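Local structure of uncharacterized protein (Legionella pneumophila subsp. pneumophila str. Philadelphia 1, 4RXV) at residues 19-24 against 103-108; 75-80 against 203-208; 137-142 against 192-197. The protein is of unknown function, but its N-terminal part, described here, belongs to a clan CA peptidase family and so is probably a cysteine-peptidase-like domain of a bacterial effector. All blocks are in the same frame, centred on the assembly; numbering follows the deposited sequence. Where two conformers were deposited one is given.

Contact 1 of 3, residues 19-24 against 103-108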
ATOM      1  N   GLN A  19      -3.279  -9.100  -4.260  1.00  7.66           N
ATOM      2  CA  GLN A  19      -3.802 -10.298  -3.639  1.00  8.37           C
ATOM      3  C   GLN A  19      -2.879 -11.504  -3.763  1.00  9.39           C
ATOM      4  O   GLN A  19      -3.061 -12.492  -3.055  1.00 10.20           O
ATOM      5  CB  GLN A  19      -5.190 -10.638  -4.176  1.00 10.36           C
ATOM      6  CG  GLN A  19      -5.276 -11.277  -5.545  1.00 11.76           C
ATOM      7  CD  GLN A  19      -5.087 -10.348  -6.705  1.00 16.55           C
ATOM      8  OE1 GLN A  19      -4.756  -9.167  -6.571  1.00 14.88           O
ATOM      9  NE2 GLN A  19      -5.284 -10.897  -7.890  1.00 24.30           N
ATOM     10  N   LYS A  20      -1.911 -11.432  -4.650  1.00  8.77           N
ATOM     11  CA  LYS A  20      -0.981 -12.529  -4.885  1.00  9.78           C
ATOM     12  C   LYS A  20       0.277 -12.449  -4.049  1.00 10.58           C
ATOM     13  O   LYS A  20       1.063 -13.389  -4.031  1.00 11.52           O
ATOM     14  CB  LYS A  20      -0.630 -12.628  -6.386  1.00 11.53           C
ATOM     15  CG  LYS A  20      -1.820 -12.726  -7.309  1.00 14.66           C
ATOM     16  CD  LYS A  20      -2.676 -13.923  -7.118  1.00 19.95           C
ATOM     17  CE  LYS A  20      -3.840 -13.889  -8.099  1.00 26.29           C
ATOM     18  NZ  LYS A  20      -4.862 -14.916  -8.061  1.00 30.49           N
ATOM     19  N   PHE A  21       0.475 -11.352  -3.320  1.00 10.08           N
ATOM     20  CA  PHE A  21       1.656 -11.255  -2.469  1.00  9.82           C
ATOM     21  C   PHE A  21       1.630 -12.316  -1.378  1.00  9.75           C
ATOM     22  O   PHE A  21       0.566 -12.734  -0.911  1.00 10.88           O
ATOM     23  CB  PHE A  21       1.681  -9.909  -1.738  1.00  9.42           C
ATOM     24  CG  PHE A  21       2.493  -8.837  -2.413  1.00  9.06           C
ATOM     25  CD1 PHE A  21       2.103  -8.273  -3.612  1.00  9.48           C
ATOM     26  CD2 PHE A  21       3.665  -8.372  -1.809  1.00  9.55           C
ATOM     27  CE1 PHE A  21       2.845  -7.261  -4.162  1.00 10.60           C
ATOM     28  CE2 PHE A  21       4.401  -7.363  -2.380  1.00 10.11           C
ATOM     29  CZ  PHE A  21       3.993  -6.808  -3.538  1.00 10.30           C
ATOM     30  N   VAL A  22       2.811 -12.702  -0.925  1.00  9.56           N
ATOM     31  CA  VAL A  22       2.954 -13.330   0.373  1.00  9.82           C
ATOM     32  C   VAL A  22       2.818 -12.229   1.423  1.00  9.86           C
ATOM     33  O   VAL A  22       3.549 -11.245   1.407  1.00  9.91           O
ATOM     34  CB  VAL A  22       4.316 -14.034   0.502  1.00 10.91           C
ATOM     35  CG1 VAL A  22       4.543 -14.495   1.940  1.00 12.01           C
ATOM     36  CG2 VAL A  22       4.416 -15.196  -0.461  1.00 12.37           C
ATOM     37  N   VAL A  23       1.870 -12.410   2.329  1.00 10.16           N
ATOM     38  CA  VAL A  23       1.614 -11.476   3.413  1.00  9.97           C
ATOM     39  C   VAL A  23       2.228 -12.139   4.659  1.00  9.48           C
ATOM     40  O   VAL A  23       1.651 -13.064   5.253  1.00 10.49           O
ATOM     41  CB  VAL A  23       0.116 -11.186   3.596  1.00 10.18           C
ATOM     42  CG1 VAL A  23      -0.098 -10.228   4.722  1.00 10.38           C
ATOM     43  CG2 VAL A  23      -0.461 -10.615   2.315  1.00 12.95           C
ATOM     44  N   ALA A  24       3.419 -11.681   5.043  1.00  9.58           N
ATOM     45  CA  ALA A  24       4.242 -12.412   6.011  1.00 10.79           C
ATOM     46  C   ALA A  24       3.678 -12.422   7.427  1.00 11.62           C
ATOM     47  O   ALA A  24       4.052 -13.281   8.230  1.00 12.81           O
ATOM     48  CB  ALA A  24       5.665 -11.852   5.999  1.00 12.93           C
ATOM     49  N   SER A 103       2.859  -3.169   8.053  0.78  9.81           N
ATOM     50  CA  SER A 103       3.516  -1.876   8.141  0.78 10.65           C
ATOM     51  C   SER A 103       3.891  -1.292   6.784  0.78 10.74           C
ATOM     52  O   SER A 103       3.451  -0.208   6.450  0.78 13.19           O
ATOM     53  CB  SER A 103       4.745  -1.979   9.042  0.78 13.48           C
ATOM     54  OG  SER A 103       4.329  -2.135  10.377  0.78 15.22           O
ATOM     55  N   ASN A 104       4.695  -1.994   6.004  1.00  8.94           N
ATOM     56  CA  ASN A 104       5.353  -1.373   4.845  1.00  9.67           C
ATOM     57  C   ASN A 104       4.610  -1.553   3.546  1.00  8.29           C
ATOM     58  O   ASN A 104       4.978  -0.896   2.581  1.00  8.87           O
ATOM     59  CB  ASN A 104       6.789  -1.891   4.659  1.00 11.28           C
ATOM     60  CG  ASN A 104       7.729  -1.478   5.777  1.00 13.09           C
ATOM     61  OD1 ASN A 104       7.353  -0.715   6.684  1.00 13.74           O
ATOM     62  ND2 ASN A 104       8.973  -1.945   5.699  1.00 15.27           N
ATOM     63  N   PHE A 105       3.590  -2.409   3.465  1.00  7.63           N
ATOM     64  CA  PHE A 105       2.995  -2.690   2.168  1.00  7.47           C
ATOM     65  C   PHE A 105       2.495  -1.405   1.479  1.00  6.92           C
ATOM     66  O   PHE A 105       2.645  -1.251   0.266  1.00  7.46           O
ATOM     67  CB  PHE A 105       1.858  -3.689   2.364  1.00  7.71           C
ATOM     68  CG  PHE A 105       1.556  -4.607   1.169  1.00  7.52           C
ATOM     69  CD1 PHE A 105       1.970  -4.345  -0.116  1.00  7.79           C
ATOM     70  CD2 PHE A 105       0.824  -5.752   1.395  1.00  8.52           C
ATOM     71  CE1 PHE A 105       1.649  -5.219  -1.157  1.00  8.59           C
ATOM     72  CE2 PHE A 105       0.471  -6.607   0.367  1.00  8.63           C
ATOM     73  CZ  PHE A 105       0.879  -6.337  -0.907  1.00  8.58           C
ATOM     74  N   ALA A 106       1.901  -0.494   2.243  1.00  6.94           N
ATOM     75  CA  ALA A 106       1.357   0.739   1.701  1.00  7.74           C
ATOM     76  C   ALA A 106       2.397   1.529   0.904  1.00  6.81           C
ATOM     77  O   ALA A 106       2.024   2.281   0.009  1.00  7.51           O
ATOM     78  CB  ALA A 106       0.772   1.588   2.796  1.00  8.43           C
ATOM     79  N   TYR A 107       3.679   1.375   1.211  1.00  7.19           N
ATOM     80  CA  TYR A 107       4.728   2.106   0.536  1.00  7.19           C
ATOM     81  C   TYR A 107       4.758   1.732  -0.947  1.00  6.67           C
ATOM     82  O   TYR A 107       5.114   2.562  -1.772  1.00  7.65           O
ATOM     83  CB  TYR A 107       6.071   1.811   1.172  1.00  7.69           C
ATOM     84  CG  TYR A 107       6.217   2.153   2.647  1.00  7.54           C
ATOM     85  CD1 TYR A 107       5.278   2.876   3.361  1.00  8.00           C
ATOM     86  CD2 TYR A 107       7.324   1.687   3.338  1.00  9.18           C
ATOM     87  CE1 TYR A 107       5.448   3.147   4.706  1.00  9.84           C
ATOM     88  CE2 TYR A 107       7.497   1.959   4.675  1.00  9.92           C
ATOM     89  CZ  TYR A 107       6.545   2.675   5.348  1.00 10.60           C
ATOM     90  OH  TYR A 107       6.698   2.964   6.687  1.00 14.65           O
ATOM     91  N   HIS A 108       4.415   0.482  -1.267  1.00  7.39           N
ATOM     92  CA  HIS A 108       4.387   0.041  -2.660  1.00  6.96           C
ATOM     93  C   HIS A 108       3.398   0.891  -3.441  1.00  6.94           C
ATOM     94  O   HIS A 108       3.710   1.423  -4.501  1.00  7.39           O
ATOM     95  CB  HIS A 108       3.994  -1.426  -2.693  1.00  7.20           C
ATOM     96  CG  HIS A 108       4.108  -2.074  -4.029  1.00  7.71           C
ATOM     97  ND1 HIS A 108       3.309  -1.741  -5.103  1.00  7.66           N
ATOM     98  CD2 HIS A 108       4.924  -3.071  -4.435  1.00  8.68           C
ATOM     99  CE1 HIS A 108       3.659  -2.501  -6.120  1.00  7.88           C
ATOM    100  NE2 HIS A 108       4.628  -3.319  -5.740  1.00  8.20           N
TER
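F21 lays one face of its ring against the CZ end of the F105 ring, and with H108 the two form a buried aromatic cluster that joins the segment leading into strand 22-23 of the mixed sheet to helix 105-114. F105 CZ is 3.3 Å from F21 CG and sits almost evenly between F21 CD1 and CD2, at 3.5 and 3.6 Å. The rings meet obliquely, planes at 44° and centroids 4.4 Å apart. F105 CG lies opposite its backbone N (chi1 -152°), on a side chain directed at F21. The packing relaxes toward H108: F21 CZ is 4.0 Å from H108 CD2, and the edge of F21 points at the imidazole face, offset, with planes at 87°. The nitrogens of H108 are held by Y18 OH (at ND1) and N85 OD1 (at NE2), which fixes the rotation of the imidazole. On the loose side, K20 is exposed and Q19 partly so, and neither joins the cluster. Strand 22-23 pairs in parallel with strand 95-100 through V22 and S100, V22 also packs on helix 37-50, and F105 leans on P172 and W173 of helix 172-176.

Contact 2 of 3, residues 75-80 against 203-208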
ATOM      1  N   GLN A  75      10.987   9.437  -4.419  1.00  8.87           N
ATOM      2  CA  GLN A  75      11.785   8.442  -5.118  1.00  9.18           C
ATOM      3  C   GLN A  75      11.932   7.157  -4.280  1.00  8.83           C
ATOM      4  O   GLN A  75      11.998   6.053  -4.839  1.00  9.45           O
ATOM      5  CB  GLN A  75      13.159   8.996  -5.521  1.00  9.38           C
ATOM      6  CG  GLN A  75      13.970   8.034  -6.369  1.00 10.49           C
ATOM      7  CD  GLN A  75      13.331   7.769  -7.734  1.00 11.38           C
ATOM      8  OE1 GLN A  75      12.666   8.621  -8.282  1.00 13.57           O
ATOM      9  NE2 GLN A  75      13.546   6.579  -8.276  1.00 13.05           N
ATOM     10  N   GLU A  76      12.010   7.274  -2.954  1.00  8.88           N
ATOM     11  CA  GLU A  76      12.088   6.070  -2.124  1.00  8.71           C
ATOM     12  C   GLU A  76      10.855   5.186  -2.269  1.00  8.54           C
ATOM     13  O   GLU A  76      10.972   3.972  -2.282  1.00  8.81           O
ATOM     14  CB  GLU A  76      12.281   6.430  -0.667  1.00  9.20           C
ATOM     15  CG  GLU A  76      13.670   6.920  -0.329  1.00 10.03           C
ATOM     16  CD  GLU A  76      13.659   7.505   1.043  1.00 11.08           C
ATOM     17  OE1 GLU A  76      13.873   6.741   2.006  1.00 12.06           O
ATOM     18  OE2 GLU A  76      13.410   8.723   1.166  1.00 13.15           O
ATOM     19  N   TYR A  77       9.684   5.796  -2.366  1.00  8.21           N
ATOM     20  CA  TYR A  77       8.462   5.014  -2.547  1.00  8.08           C
ATOM     21  C   TYR A  77       8.443   4.334  -3.915  1.00  8.02           C
ATOM     22  O   TYR A  77       8.055   3.171  -4.024  1.00  8.40           O
ATOM     23  CB  TYR A  77       7.233   5.882  -2.352  1.00  8.20           C
ATOM     24  CG  TYR A  77       7.053   6.319  -0.917  1.00  8.07           C
ATOM     25  CD1 TYR A  77       6.615   5.422   0.043  1.00  8.49           C
ATOM     26  CD2 TYR A  77       7.339   7.614  -0.515  1.00  8.95           C
ATOM     27  CE1 TYR A  77       6.467   5.785   1.365  1.00  9.12           C
ATOM     28  CE2 TYR A  77       7.195   7.999   0.816  1.00  9.49           C
ATOM     29  CZ  TYR A  77       6.755   7.072   1.749  1.00  9.24           C
ATOM     30  OH  TYR A  77       6.608   7.376   3.082  1.00 11.93           O
ATOM     31  N   ILE A  78       8.875   5.043  -4.950  1.00  8.19           N
ATOM     32  CA  ILE A  78       8.953   4.452  -6.283  1.00  8.82           C
ATOM     33  C   ILE A  78       9.929   3.264  -6.282  1.00  8.64           C
ATOM     34  O   ILE A  78       9.624   2.185  -6.813  1.00  9.15           O
ATOM     35  CB  ILE A  78       9.310   5.528  -7.321  1.00  9.62           C
ATOM     36  CG1 ILE A  78       8.174   6.575  -7.378  1.00 10.60           C
ATOM     37  CG2 ILE A  78       9.591   4.911  -8.675  1.00 10.54           C
ATOM     38  CD1 ILE A  78       8.428   7.730  -8.339  1.00 11.80           C
ATOM     39  N   LYS A  79      11.082   3.432  -5.651  1.00  8.73           N
ATOM     40  CA  LYS A  79      12.048   2.347  -5.565  0.65  9.25           C
ATOM     41  C   LYS A  79      11.505   1.157  -4.792  1.00  8.58           C
ATOM     42  O   LYS A  79      11.799   0.023  -5.136  1.00  9.65           O
ATOM     43  CB  LYS A  79      13.350   2.838  -4.947  0.65 11.33           C
ATOM     44  CG  LYS A  79      14.277   3.509  -5.944  0.65 18.29           C
ATOM     45  CD  LYS A  79      15.633   3.794  -5.330  0.65 22.24           C
ATOM     46  CE  LYS A  79      15.546   4.980  -4.397  0.65 22.82           C
ATOM     47  NZ  LYS A  79      16.659   5.011  -3.433  0.65 25.79           N
ATOM     48  N   PHE A  80      10.742   1.425  -3.743  1.00  9.13           N
ATOM     49  CA  PHE A  80      10.148   0.356  -2.934  1.00  9.75           C
ATOM     50  C   PHE A  80       9.276  -0.541  -3.833  1.00  8.68           C
ATOM     51  O   PHE A  80       9.404  -1.766  -3.816  1.00  9.93           O
ATOM     52  CB  PHE A  80       9.339   0.952  -1.781  1.00  9.30           C
ATOM     53  CG  PHE A  80       8.789  -0.064  -0.810  1.00  9.30           C
ATOM     54  CD1 PHE A  80       7.642  -0.766  -1.085  1.00  9.55           C
ATOM     55  CD2 PHE A  80       9.406  -0.267   0.417  1.00 10.22           C
ATOM     56  CE1 PHE A  80       7.133  -1.686  -0.191  1.00  9.80           C
ATOM     57  CE2 PHE A  80       8.899  -1.177   1.332  1.00 10.77           C
ATOM     58  CZ  PHE A  80       7.760  -1.890   1.026  1.00 10.44           C
ATOM     59  N   VAL A 203       0.578  11.220  10.444  1.00  9.39           N
ATOM     60  CA  VAL A 203       0.949  11.442   9.056  1.00  9.23           C
ATOM     61  C   VAL A 203       2.450  11.478   8.899  1.00  9.26           C
ATOM     62  O   VAL A 203       3.095  12.468   9.271  1.00 11.17           O
ATOM     63  CB  VAL A 203       0.315  12.718   8.483  1.00 10.50           C
ATOM     64  CG1 VAL A 203       0.623  12.821   7.001  1.00 10.98           C
ATOM     65  CG2 VAL A 203      -1.191  12.711   8.706  1.00 11.03           C
ATOM     66  N   ASN A 204       3.020  10.417   8.342  1.00  8.70           N
ATOM     67  CA  ASN A 204       4.462  10.272   8.271  1.00 10.42           C
ATOM     68  C   ASN A 204       5.099  10.848   7.020  1.00 10.05           C
ATOM     69  O   ASN A 204       6.285  11.119   7.013  1.00 12.75           O
ATOM     70  CB  ASN A 204       4.869   8.827   8.462  1.00 12.28           C
ATOM     71  CG  ASN A 204       4.607   8.360   9.878  1.00 15.57           C
ATOM     72  OD1 ASN A 204       3.928   7.361  10.098  1.00 18.13           O
ATOM     73  ND2 ASN A 204       5.103   9.109  10.838  1.00 16.48           N
ATOM     74  N   TYR A 205       4.322  11.021   5.963  1.00  8.39           N
ATOM     75  CA  TYR A 205       4.836  11.584   4.720  1.00  8.07           C
ATOM     76  C   TYR A 205       3.719  12.327   4.023  1.00  7.94           C
ATOM     77  O   TYR A 205       2.604  11.816   3.928  1.00  7.99           O
ATOM     78  CB  TYR A 205       5.385  10.481   3.797  1.00  8.61           C
ATOM     79  CG  TYR A 205       5.748  10.977   2.398  1.00  8.26           C
ATOM     80  CD1 TYR A 205       6.919  11.680   2.191  1.00  8.80           C
ATOM     81  CD2 TYR A 205       4.908  10.775   1.319  1.00  8.33           C
ATOM     82  CE1 TYR A 205       7.258  12.140   0.925  1.00  9.06           C
ATOM     83  CE2 TYR A 205       5.243  11.228   0.041  1.00  8.49           C
ATOM     84  CZ  TYR A 205       6.405  11.913  -0.145  1.00  8.65           C
ATOM     85  OH  TYR A 205       6.707  12.362  -1.409  1.00  9.25           O
ATOM     86  N   GLN A 206       4.042  13.510   3.511  1.00  8.29           N
ATOM     87  CA  GLN A 206       3.156  14.276   2.632  1.00  8.36           C
ATOM     88  C   GLN A 206       3.951  14.731   1.421  1.00  8.75           C
ATOM     89  O   GLN A 206       4.907  15.508   1.551  1.00  8.93           O
ATOM     90  CB  GLN A 206       2.555  15.500   3.338  1.00  9.08           C
ATOM     91  CG  GLN A 206       1.738  15.132   4.542  1.00 10.04           C
ATOM     92  CD  GLN A 206       0.901  16.274   5.128  1.00 10.33           C
ATOM     93  OE1 GLN A 206       0.081  16.884   4.448  1.00 12.66           O
ATOM     94  NE2 GLN A 206       1.084  16.546   6.406  1.00 10.77           N
ATOM     95  N   SER A 207       3.567  14.293   0.225  1.00  8.41           N
ATOM     96  CA  SER A 207       4.266  14.721  -0.981  1.00  8.34           C
ATOM     97  C   SER A 207       4.213  16.234  -1.149  1.00  8.78           C
ATOM     98  O   SER A 207       5.116  16.827  -1.733  1.00  9.49           O
ATOM     99  CB  SER A 207       3.728  14.020  -2.223  1.00  9.35           C
ATOM    100  OG  SER A 207       2.390  14.395  -2.528  1.00  9.40           O
ATOM    101  N   ALA A 208       3.162  16.863  -0.629  1.00  9.36           N
ATOM    102  CA  ALA A 208       3.024  18.314  -0.678  1.00 11.68           C
ATOM    103  C   ALA A 208       4.141  19.045   0.065  1.00 11.73           C
ATOM    104  O   ALA A 208       4.355  20.230  -0.179  1.00 14.61           O
ATOM    105  CB  ALA A 208       1.676  18.706  -0.093  1.00 12.81           C
TER
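An edge strand of the four-stranded antiparallel sheet, 202-206, meets helix 74-84 here through one edge-to-face tyrosine pair, Y77 and Y205. The strand carries a classic beta bulge, N204 and Y205 both facing V127 of strand 123-133. The backbones stay well apart, the closest CA atoms, those of Y77 and Y205, being 10.4 Å from each other, so the side chains alone close the gap. Of the 107 Å² buried between the segments, 59 belongs to Y77 and 47 to Y205.

Y77 presents its edge. Its CE2 stands 3.6 Å above the Y205 plane and over the ring centre, with Y205 CD2 the nearest ring atom and the other five only slightly farther off. The planes meet at 50°, well short of perpendicular, and the centroids lie 4.9 Å apart, so this is an inclined edge-to-face pair. The two side chains run in opposite directions past each other, which brings the phenol end of Y77 beside the base of Y205: Y77 OH is 3.4 Å from Y205 CB. In Y205, CG lies trans to the backbone N (chi1 171°), which carries the ring out from the strand toward the helix.

Neither hydroxyl bonds across the contact. Y77 OH makes a weak hydrogen bond to P71 O, whereas Y205 OH is bound by D210 OD2, anchoring the far end of the ring. Y77 also rests on A110 and L114 of helix 105-114 and on V127, so the pair fills a buried seam between two helices and the sheet. Y205 is covered on its second face too: S207 N lies 3.5 Å above the ring plane, toward the rim and opposite Y77 CE2.

Contact 3 of 3, residues 137-142 against 192-197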
ATOM      1  N   TYR A 137       1.220   2.474  16.021  1.00 14.38           N
ATOM      2  CA  TYR A 137       0.354   2.444  14.853  1.00 12.76           C
ATOM      3  C   TYR A 137       0.745   1.213  14.032  1.00 12.26           C
ATOM      4  O   TYR A 137       1.811   1.166  13.427  1.00 13.98           O
ATOM      5  CB  TYR A 137       0.522   3.732  14.050  1.00 13.10           C
ATOM      6  CG  TYR A 137       0.068   4.970  14.761  1.00 14.54           C
ATOM      7  CD1 TYR A 137      -1.247   5.414  14.702  1.00 15.86           C
ATOM      8  CD2 TYR A 137       0.973   5.725  15.484  1.00 16.30           C
ATOM      9  CE1 TYR A 137      -1.644   6.588  15.354  1.00 17.57           C
ATOM     10  CE2 TYR A 137       0.593   6.888  16.137  1.00 18.94           C
ATOM     11  CZ  TYR A 137      -0.714   7.316  16.068  1.00 19.83           C
ATOM     12  OH  TYR A 137      -1.104   8.475  16.713  1.00 22.09           O
ATOM     13  N   LEU A 138      -0.088   0.184  14.065  1.00 11.62           N
ATOM     14  CA  LEU A 138       0.294  -1.114  13.517  1.00 12.36           C
ATOM     15  C   LEU A 138       0.319  -1.175  11.995  1.00 11.73           C
ATOM     16  O   LEU A 138       0.937  -2.066  11.430  1.00 13.26           O
ATOM     17  CB  LEU A 138      -0.673  -2.203  13.986  1.00 13.17           C
ATOM     18  CG  LEU A 138      -0.782  -2.403  15.482  1.00 15.90           C
ATOM     19  CD1 LEU A 138      -1.738  -3.539  15.790  1.00 18.23           C
ATOM     20  CD2 LEU A 138       0.578  -2.691  16.089  1.00 18.99           C
ATOM     21  N   HIS A 139      -0.386  -0.269  11.328  1.00 10.30           N
ATOM     22  CA  HIS A 139      -0.712  -0.440   9.911  1.00  9.85           C
ATOM     23  C   HIS A 139      -0.569   0.868   9.156  1.00  9.25           C
ATOM     24  O   HIS A 139      -1.293   1.815   9.425  1.00 10.68           O
ATOM     25  CB  HIS A 139      -2.152  -0.894   9.846  1.00  9.80           C
ATOM     26  CG  HIS A 139      -2.666  -1.127   8.467  1.00  8.60           C
ATOM     27  ND1 HIS A 139      -1.910  -1.699   7.468  1.00  8.70           N
ATOM     28  CD2 HIS A 139      -3.883  -0.891   7.931  1.00  9.14           C
ATOM     29  CE1 HIS A 139      -2.637  -1.790   6.366  1.00  9.26           C
ATOM     30  NE2 HIS A 139      -3.839  -1.322   6.628  1.00  8.46           N
ATOM     31  N   ASN A 140       0.326   0.916   8.184  1.00  8.78           N
ATOM     32  CA  ASN A 140       0.437   2.116   7.362  1.00  8.40           C
ATOM     33  C   ASN A 140      -0.522   2.035   6.186  1.00  7.89           C
ATOM     34  O   ASN A 140      -0.821   0.948   5.673  1.00  7.67           O
ATOM     35  CB  ASN A 140       1.866   2.363   6.934  1.00  9.81           C
ATOM     36  CG  ASN A 140       2.776   2.592   8.135  1.00 11.39           C
ATOM     37  OD1 ASN A 140       2.386   3.241   9.096  1.00 13.48           O
ATOM     38  ND2 ASN A 140       3.960   2.049   8.092  1.00 11.83           N
ATOM     39  N   ILE A 141      -1.026   3.189   5.797  1.00  7.72           N
ATOM     40  CA  ILE A 141      -2.007   3.337   4.728  1.00  7.78           C
ATOM     41  C   ILE A 141      -1.587   4.498   3.853  1.00  7.63           C
ATOM     42  O   ILE A 141      -1.066   5.496   4.345  1.00  8.04           O
ATOM     43  CB  ILE A 141      -3.430   3.619   5.331  1.00  8.06           C
ATOM     44  CG1 ILE A 141      -3.886   2.404   6.155  1.00  8.91           C
ATOM     45  CG2 ILE A 141      -4.420   3.967   4.252  1.00  9.86           C
ATOM     46  CD1 ILE A 141      -5.179   2.658   6.931  1.00  9.60           C
ATOM     47  N   THR A 142      -1.833   4.400   2.556  1.00  7.06           N
ATOM     48  CA  THR A 142      -1.573   5.480   1.609  1.00  6.69           C
ATOM     49  C   THR A 142      -2.852   6.236   1.343  1.00  6.23           C
ATOM     50  O   THR A 142      -3.924   5.631   1.214  1.00  7.56           O
ATOM     51  CB  THR A 142      -0.879   4.924   0.375  1.00  7.20           C
ATOM     52  OG1 THR A 142       0.424   4.520   0.794  1.00  8.03           O
ATOM     53  CG2 THR A 142      -0.749   5.925  -0.759  1.00  8.03           C
ATOM     54  N   PHE A 192     -14.053   1.530   3.055  1.00  9.08           N
ATOM     55  CA  PHE A 192     -12.777   0.925   3.440  1.00  8.73           C
ATOM     56  C   PHE A 192     -12.951  -0.233   4.418  1.00  8.47           C
ATOM     57  O   PHE A 192     -13.645  -0.104   5.414  1.00 10.11           O
ATOM     58  CB  PHE A 192     -11.878   2.036   4.000  1.00  8.98           C
ATOM     59  CG  PHE A 192     -10.555   1.557   4.581  1.00  8.11           C
ATOM     60  CD1 PHE A 192      -9.735   0.656   3.911  1.00  8.27           C
ATOM     61  CD2 PHE A 192     -10.117   2.066   5.785  1.00  8.41           C
ATOM     62  CE1 PHE A 192      -8.542   0.241   4.466  1.00  8.25           C
ATOM     63  CE2 PHE A 192      -8.917   1.658   6.333  1.00  8.59           C
ATOM     64  CZ  PHE A 192      -8.124   0.768   5.670  1.00  8.83           C
ATOM     65  N   ALA A 193     -12.267  -1.335   4.136  1.00  8.83           N
ATOM     66  CA  ALA A 193     -12.336  -2.554   4.940  1.00  9.84           C
ATOM     67  C   ALA A 193     -12.098  -2.316   6.418  1.00  9.51           C
ATOM     68  O   ALA A 193     -12.713  -2.982   7.229  1.00 11.35           O
ATOM     69  CB  ALA A 193     -11.306  -3.542   4.443  1.00 11.52           C
ATOM     70  N   TYR A 194     -11.153  -1.445   6.757  1.00  8.74           N
ATOM     71  CA  TYR A 194     -10.751  -1.257   8.159  1.00  9.44           C
ATOM     72  C   TYR A 194     -11.122   0.144   8.637  1.00  9.70           C
ATOM     73  O   TYR A 194     -10.379   0.800   9.372  1.00 10.31           O
ATOM     74  CB  TYR A 194      -9.256  -1.540   8.346  1.00  9.68           C
ATOM     75  CG  TYR A 194      -8.780  -2.847   7.763  1.00  8.85           C
ATOM     76  CD1 TYR A 194      -9.438  -4.051   8.009  1.00  8.91           C
ATOM     77  CD2 TYR A 194      -7.654  -2.886   6.969  1.00  8.79           C
ATOM     78  CE1 TYR A 194      -9.003  -5.248   7.450  1.00  8.89           C
ATOM     79  CE2 TYR A 194      -7.194  -4.082   6.421  1.00  8.42           C
ATOM     80  CZ  TYR A 194      -7.866  -5.254   6.671  1.00  8.60           C
ATOM     81  OH  TYR A 194      -7.366  -6.399   6.084  1.00  8.39           O
ATOM     82  N   ASN A 195     -12.292   0.608   8.236  1.00  9.90           N
ATOM     83  CA  ASN A 195     -12.647   1.993   8.509  1.00 10.92           C
ATOM     84  C   ASN A 195     -12.900   2.322   9.972  1.00 11.03           C
ATOM     85  O   ASN A 195     -12.850   3.496  10.315  1.00 14.75           O
ATOM     86  CB  ASN A 195     -13.781   2.506   7.644  1.00 13.03           C
ATOM     87  CG  ASN A 195     -15.053   1.788   7.841  1.00 14.96           C
ATOM     88  OD1 ASN A 195     -15.199   0.885   8.668  1.00 17.41           O
ATOM     89  ND2 ASN A 195     -16.035   2.215   7.081  1.00 17.24           N
ATOM     90  N   ARG A 196     -13.145   1.358  10.857  1.00 10.01           N
ATOM     91  CA  ARG A 196     -13.270   1.673  12.275  1.00 11.24           C
ATOM     92  C   ARG A 196     -11.933   1.781  13.009  1.00 12.26           C
ATOM     93  O   ARG A 196     -11.904   2.193  14.165  1.00 15.60           O
ATOM     94  CB  ARG A 196     -14.180   0.671  12.973  1.00 12.98           C
ATOM     95  CG  ARG A 196     -15.567   0.638  12.390  1.00 14.95           C
ATOM     96  CD  ARG A 196     -16.342   1.912  12.680  1.00 20.84           C
ATOM     97  NE  ARG A 196     -17.613   1.928  11.963  1.00 22.93           N
ATOM     98  CZ  ARG A 196     -17.941   2.767  10.978  1.00 25.45           C
ATOM     99  NH1 ARG A 196     -17.106   3.722  10.576  1.00 28.37           N
ATOM    100  NH2 ARG A 196     -19.130   2.661  10.396  1.00 29.19           N
ATOM    101  N   SER A 197     -10.846   1.397  12.352  1.00 10.74           N
ATOM    102  CA  SER A 197      -9.518   1.549  12.922  1.00 10.95           C
ATOM    103  C   SER A 197      -8.699   2.596  12.183  1.00  9.59           C
ATOM    104  O   SER A 197      -7.531   2.783  12.493  1.00 10.33           O
ATOM    105  CB  SER A 197      -8.778   0.223  12.893  1.00 13.45           C
ATOM    106  OG  SER A 197      -8.509  -0.172  11.575  1.00 14.57           O
TER
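H139, in a classic beta bulge with L138 opposite S130, and I141 two residues on, both on strand 136-146, meet F192 and Y194, in a loop of two overlapping type I turns, F192 to N195 and Y194 to S197, with the nearest CA atoms, of H139 and S197, 9.5 Å apart. In a clan CA peptidase domain, a histidine on such a strand hydrogen-bonded to an aspartate, as H139 NE2 is to D171 OD2, is consistent with the active-site pair of papain-like enzymes, and C102, whose O accepts from H139 ND1, would fit the cysteine. These two bonds fix the imidazole rotation. Y194 crosses H139 at about a right angle, an oblique ring pair with planes at 78° and centroids 6.0 Å apart; its hydroxyl is hydrogen-bonded to C32 O. This approach is loose, Y194 CD2 being 4.1 Å from H139 NE2. The apolar half is tighter. I141 CG1 lies opposite the carbonyl carbon (chi1 -64°) and CD1 extends on from it (chi2 172°), toward F192, which comes from the opposite direction and also packs on I169. F192 has Y194 N 3.6 Å above its ring centre, while I141 CD1 touches F192 CZ at 3.7 Å.

All three contacts are buried and rest on side chains, with no hydrogen bond crossing any pair of segments. The centre of contact 1 is about 7 Å from the centre of the chain, against about 11 Å for the centres of the other two. Contacts 1 and 2 are aromatic, but 1 gathers three rings on the N-terminal part of the helix 105-114 region, while 2 is one tyrosine pair beside that helix; F80 of 75-80 packs on N104 and H108. Contact 3 mixes an isoleucine-phenylalanine contact with a loose histidine-tyrosine approach. S103 O to N140 ND2 and A106 O to T142 OG1, both probable hydrogen bonds, tie contacts 1 and 3. Contacts 2 and 3 do not touch, but both reach the antiparallel sheet.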